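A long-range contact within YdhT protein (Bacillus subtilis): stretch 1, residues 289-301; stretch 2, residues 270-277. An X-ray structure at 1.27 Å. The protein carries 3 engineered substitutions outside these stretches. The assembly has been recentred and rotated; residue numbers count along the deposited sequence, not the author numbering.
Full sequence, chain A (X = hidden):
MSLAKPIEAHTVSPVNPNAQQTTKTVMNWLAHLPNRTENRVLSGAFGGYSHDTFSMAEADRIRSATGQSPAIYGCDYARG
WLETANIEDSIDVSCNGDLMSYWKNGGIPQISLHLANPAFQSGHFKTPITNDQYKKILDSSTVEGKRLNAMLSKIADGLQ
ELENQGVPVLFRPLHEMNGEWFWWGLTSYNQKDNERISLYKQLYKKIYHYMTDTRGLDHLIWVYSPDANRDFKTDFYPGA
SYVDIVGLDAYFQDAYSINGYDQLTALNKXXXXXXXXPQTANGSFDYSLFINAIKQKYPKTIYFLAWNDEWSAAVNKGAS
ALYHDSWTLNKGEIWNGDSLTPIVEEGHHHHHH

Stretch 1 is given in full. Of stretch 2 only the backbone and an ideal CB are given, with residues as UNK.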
# COMPACT_ATOMS: atom_id res chain seq x y z
N LEU A 289 12.49 7.91 -16.54
CA LEU A 289 11.33 8.52 -17.18
C LEU A 289 10.15 8.62 -16.22
O LEU A 289 9.34 9.53 -16.31
CB LEU A 289 10.94 7.77 -18.45
CG LEU A 289 12.01 7.80 -19.55
CD1 LEU A 289 11.66 6.83 -20.66
CD2 LEU A 289 12.20 9.23 -20.09
N PHE A 290 10.05 7.66 -15.30
CA PHE A 290 8.99 7.69 -14.29
C PHE A 290 9.14 8.88 -13.34
O PHE A 290 8.17 9.60 -13.08
CB PHE A 290 8.97 6.36 -13.52
CG PHE A 290 8.02 6.33 -12.36
CD1 PHE A 290 6.64 6.49 -12.55
CD2 PHE A 290 8.49 6.10 -11.07
CE1 PHE A 290 5.75 6.45 -11.47
CE2 PHE A 290 7.61 6.06 -9.99
CZ PHE A 290 6.24 6.23 -10.20
N ILE A 291 10.35 9.12 -12.84
CA ILE A 291 10.55 10.29 -12.00
C ILE A 291 10.36 11.60 -12.78
O ILE A 291 9.83 12.57 -12.24
CB ILE A 291 11.88 10.27 -11.18
CG1 ILE A 291 11.88 11.35 -10.09
CG2 ILE A 291 13.10 10.39 -12.07
CD1 ILE A 291 10.85 11.17 -9.00
N ASN A 292 10.76 11.62 -14.05
CA ASN A 292 10.50 12.79 -14.86
C ASN A 292 9.01 13.03 -15.04
O ASN A 292 8.55 14.16 -14.97
CB ASN A 292 11.18 12.68 -16.22
CG ASN A 292 10.98 13.92 -17.05
OD1 ASN A 292 10.12 13.97 -17.93
ND2 ASN A 292 11.74 14.96 -16.73
N ALA A 293 8.25 11.97 -15.30
CA ALA A 293 6.79 12.06 -15.41
C ALA A 293 6.16 12.57 -14.12
O ALA A 293 5.22 13.38 -14.15
CB ALA A 293 6.19 10.74 -15.83
N ILE A 294 6.67 12.13 -12.98
CA ILE A 294 6.18 12.67 -11.71
C ILE A 294 6.36 14.19 -11.66
O ILE A 294 5.42 14.92 -11.33
CB ILE A 294 6.84 11.98 -10.49
CG1 ILE A 294 6.25 10.59 -10.31
CG2 ILE A 294 6.63 12.80 -9.24
CD1 ILE A 294 7.03 9.69 -9.37
N LYS A 295 7.55 14.66 -12.03
CA LYS A 295 7.82 16.09 -11.99
C LYS A 295 6.92 16.87 -12.94
O LYS A 295 6.43 17.95 -12.60
CB LYS A 295 9.27 16.37 -12.35
CG LYS A 295 10.26 15.83 -11.37
CD LYS A 295 11.62 16.34 -11.74
CE LYS A 295 12.66 15.67 -10.92
NZ LYS A 295 13.91 16.47 -10.83
N GLN A 296 6.68 16.32 -14.12
CA GLN A 296 5.90 17.04 -15.15
C GLN A 296 4.39 16.86 -15.04
O GLN A 296 3.63 17.78 -15.38
CB GLN A 296 6.34 16.59 -16.54
CG GLN A 296 7.77 16.93 -16.91
CD GLN A 296 7.95 17.07 -18.40
OE1 GLN A 296 7.29 17.90 -19.04
NE2 GLN A 296 8.81 16.24 -18.98
N LYS A 297 3.96 15.67 -14.62
CA LYS A 297 2.56 15.24 -14.74
C LYS A 297 1.90 14.96 -13.38
O LYS A 297 0.70 15.12 -13.24
CB LYS A 297 2.44 13.93 -15.56
CG LYS A 297 3.17 13.89 -16.92
CD LYS A 297 2.62 14.88 -17.93
CE LYS A 297 1.22 14.53 -18.41
NZ LYS A 297 0.78 15.56 -19.39
N TYR A 298 2.68 14.52 -12.39
CA TYR A 298 2.10 14.04 -11.12
C TYR A 298 2.81 14.67 -9.92
O TYR A 298 3.25 13.96 -9.01
CB TYR A 298 2.14 12.50 -11.04
CG TYR A 298 1.92 11.76 -12.34
CD1 TYR A 298 0.69 11.78 -13.01
CD2 TYR A 298 2.95 11.01 -12.92
CE1 TYR A 298 0.50 11.08 -14.21
CE2 TYR A 298 2.77 10.32 -14.11
CZ TYR A 298 1.56 10.37 -14.76
OH TYR A 298 1.38 9.69 -15.95
N PRO A 299 2.92 16.01 -9.87
CA PRO A 299 3.78 16.60 -8.86
C PRO A 299 3.35 16.41 -7.40
O PRO A 299 4.19 16.49 -6.50
CB PRO A 299 3.80 18.09 -9.24
CG PRO A 299 2.51 18.29 -9.95
CD PRO A 299 2.33 17.03 -10.75
N LYS A 300 2.06 16.14 -7.16
CA LYS A 300 1.57 15.91 -5.80
C LYS A 300 1.93 14.53 -5.24
O LYS A 300 1.67 14.25 -4.07
CB LYS A 300 0.06 16.14 -5.71
CG LYS A 300 -0.37 17.58 -5.92
CD LYS A 300 -1.87 17.69 -5.81
CE LYS A 300 -2.32 19.14 -5.79
NZ LYS A 300 -3.79 19.19 -5.57
N THR A 301 2.54 13.68 -6.06
CA THR A 301 3.00 12.37 -5.60
C THR A 301 3.92 12.50 -4.38
O THR A 301 4.92 13.23 -4.41
CB THR A 301 3.79 11.66 -6.71
OG1 THR A 301 2.95 11.48 -7.85
CG2 THR A 301 4.27 10.30 -6.24
N UNK A 270 -3.48 13.19 0.34
CA UNK A 270 -2.18 13.00 -0.30
C UNK A 270 -2.23 11.81 -1.26
O UNK A 270 -2.92 10.82 -0.99
CB UNK A 270 -1.09 12.79 0.75
N UNK A 271 -1.48 11.92 -2.35
CA UNK A 271 -1.48 10.96 -3.45
C UNK A 271 -0.13 10.26 -3.56
O UNK A 271 0.91 10.90 -3.42
CB UNK A 271 -1.82 11.66 -4.77
N UNK A 272 -0.16 8.96 -3.83
CA UNK A 272 1.07 8.19 -4.04
C UNK A 272 0.92 7.19 -5.17
O UNK A 272 -0.20 6.81 -5.53
CB UNK A 272 1.47 7.46 -2.76
N UNK A 273 2.04 6.81 -5.76
CA UNK A 273 2.08 5.64 -6.64
C UNK A 273 2.34 4.41 -5.78
O UNK A 273 3.48 4.10 -5.43
CB UNK A 273 3.15 5.79 -7.72
N UNK A 274 1.25 3.79 -5.36
CA UNK A 274 1.27 2.80 -4.30
C UNK A 274 1.85 1.46 -4.73
O UNK A 274 2.24 0.67 -3.87
CB UNK A 274 -0.15 2.59 -3.77
N UNK A 275 1.89 1.21 -6.04
CA UNK A 275 2.69 0.14 -6.67
C UNK A 275 3.12 0.67 -8.02
O UNK A 275 2.36 1.38 -8.69
CB UNK A 275 1.91 -1.17 -6.81
N UNK A 276 4.33 0.33 -8.43
CA UNK A 276 4.78 0.68 -9.77
C UNK A 276 5.66 -0.42 -10.32
O UNK A 276 6.40 -1.08 -9.58
CB UNK A 276 5.53 2.01 -9.77
N UNK A 277 5.57 -0.64 -11.62
CA UNK A 277 6.57 -1.43 -12.31
C UNK A 277 6.26 -1.53 -13.78
O UNK A 277 5.21 -1.08 -14.25
CB UNK A 277 6.67 -2.83 -11.70

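Stretch 1 is a helix followed by a type I turn from Tyr298 to Thr301, and it offers stretch 2 a largely apolar surface made of Phe290, Ile294, Tyr298 and the side chain of Thr301. No direct hydrogen bond joins the two stretches, so packing and one bridging water carry the contact.

At position 270 the ideal CB points sideways and has nothing of stretch 1 within 5.5 Å. With phi at -55° and psi at 146°, many residues would fit, proline among them; the deposited residue is Pro270, which makes no contact.

Position 271 directs its CB toward stretch 1, 4.4 Å from Lys300 O and 4.9 Å from Thr301 CA. Extended angles suit a strand, and a medium or large apolar or aromatic side chain would fit. It is Phe271, chi1 t, whose ring meets Thr301 OG1 at its edge, with CE2 3.6 Å away from that oxygen. Phe271 O receives a CA-H...O contact from Thr301 CA at 3.4 Å, while a water accepts from Phe271 N (3.0 Å from the water O) and donates to Lys300 O (2.7 Å from the same atom), joining the two main chains.

At 272 the CB points away, so stretch 1 hardly restricts the choice. The residue is Ala272, whose CA lies 4.4 Å from Thr301 CG2.

Position 273 points toward stretch 1, its CB 4.0 Å from Phe290 CZ and 4.9 Å from Thr301 CG2. Beyond it lies a space lined by Phe290, Ile294, Tyr298 and Thr301, which calls for a large apolar side chain; leucine, methionine or an aromatic would all be plausible. Phe273, chi1 m, has the largest area covered by stretch 1. Its ring joins two edge-to-face pairs: it receives the edge of Phe290 on its face, with planes at 69°, and turns its own edge to the face of Tyr298, with planes at 76°. Phe273 CE2 comes within 3.6 Å of Tyr298 CD2, 3.5 Å of Thr301 OG1 and 4.1 Å of Ile294 CG1.

Positions 274 and 275 are out of reach, so many side chains would do; they are Thr274 and Glu275, and the chain turns a corner at 275.

Position 276 again points toward stretch 1, the ideal CB of 276 lying 4.3 Å from Phe290 CZ. A compact aliphatic side chain would suit the ring there. Val276 places CG2 4.0 Å from Phe290 CZ and over the ring face, a CH-pi contact 13° off the normal.

Position 277 is out of reach; its phi of -180° and psi of 174° favour glycine, though stretch 1 demands nothing. It is Gly277.

Stretch 2, residues 270-277: PFAFTEVG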
# COMPACT_ATOMS: atom_id res chain seq x y z
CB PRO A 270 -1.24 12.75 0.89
CG PRO A 270 -1.88 13.47 2.01
CD PRO A 270 -3.36 13.22 1.81
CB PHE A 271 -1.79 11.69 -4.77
CG PHE A 271 -1.65 10.82 -5.98
CD1 PHE A 271 -2.74 10.09 -6.46
CD2 PHE A 271 -0.42 10.67 -6.63
CE1 PHE A 271 -2.58 9.25 -7.55
CE2 PHE A 271 -0.27 9.83 -7.71
CZ PHE A 271 -1.33 9.13 -8.18
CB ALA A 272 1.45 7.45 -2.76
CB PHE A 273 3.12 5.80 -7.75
CG PHE A 273 2.62 6.67 -8.87
CD1 PHE A 273 1.62 6.20 -9.71
CD2 PHE A 273 3.08 7.96 -9.05
CE1 PHE A 273 1.10 7.00 -10.72
CE2 PHE A 273 2.57 8.76 -10.08
CZ PHE A 273 1.57 8.27 -10.90
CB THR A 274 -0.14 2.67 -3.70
OG1 THR A 274 -1.09 2.60 -4.77
CG2 THR A 274 -0.46 3.89 -2.85
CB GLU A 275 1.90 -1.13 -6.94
CG GLU A 275 1.58 -1.91 -5.74
CD GLU A 275 1.12 -3.35 -6.02
OE1 GLU A 275 1.40 -3.94 -7.08
OE2 GLU A 275 0.45 -3.90 -5.15
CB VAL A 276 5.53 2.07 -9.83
CG1 VAL A 276 6.69 2.13 -8.91
CG2 VAL A 276 6.02 2.39 -11.24
O HOH W 1 -0.37 14.71 -2.43
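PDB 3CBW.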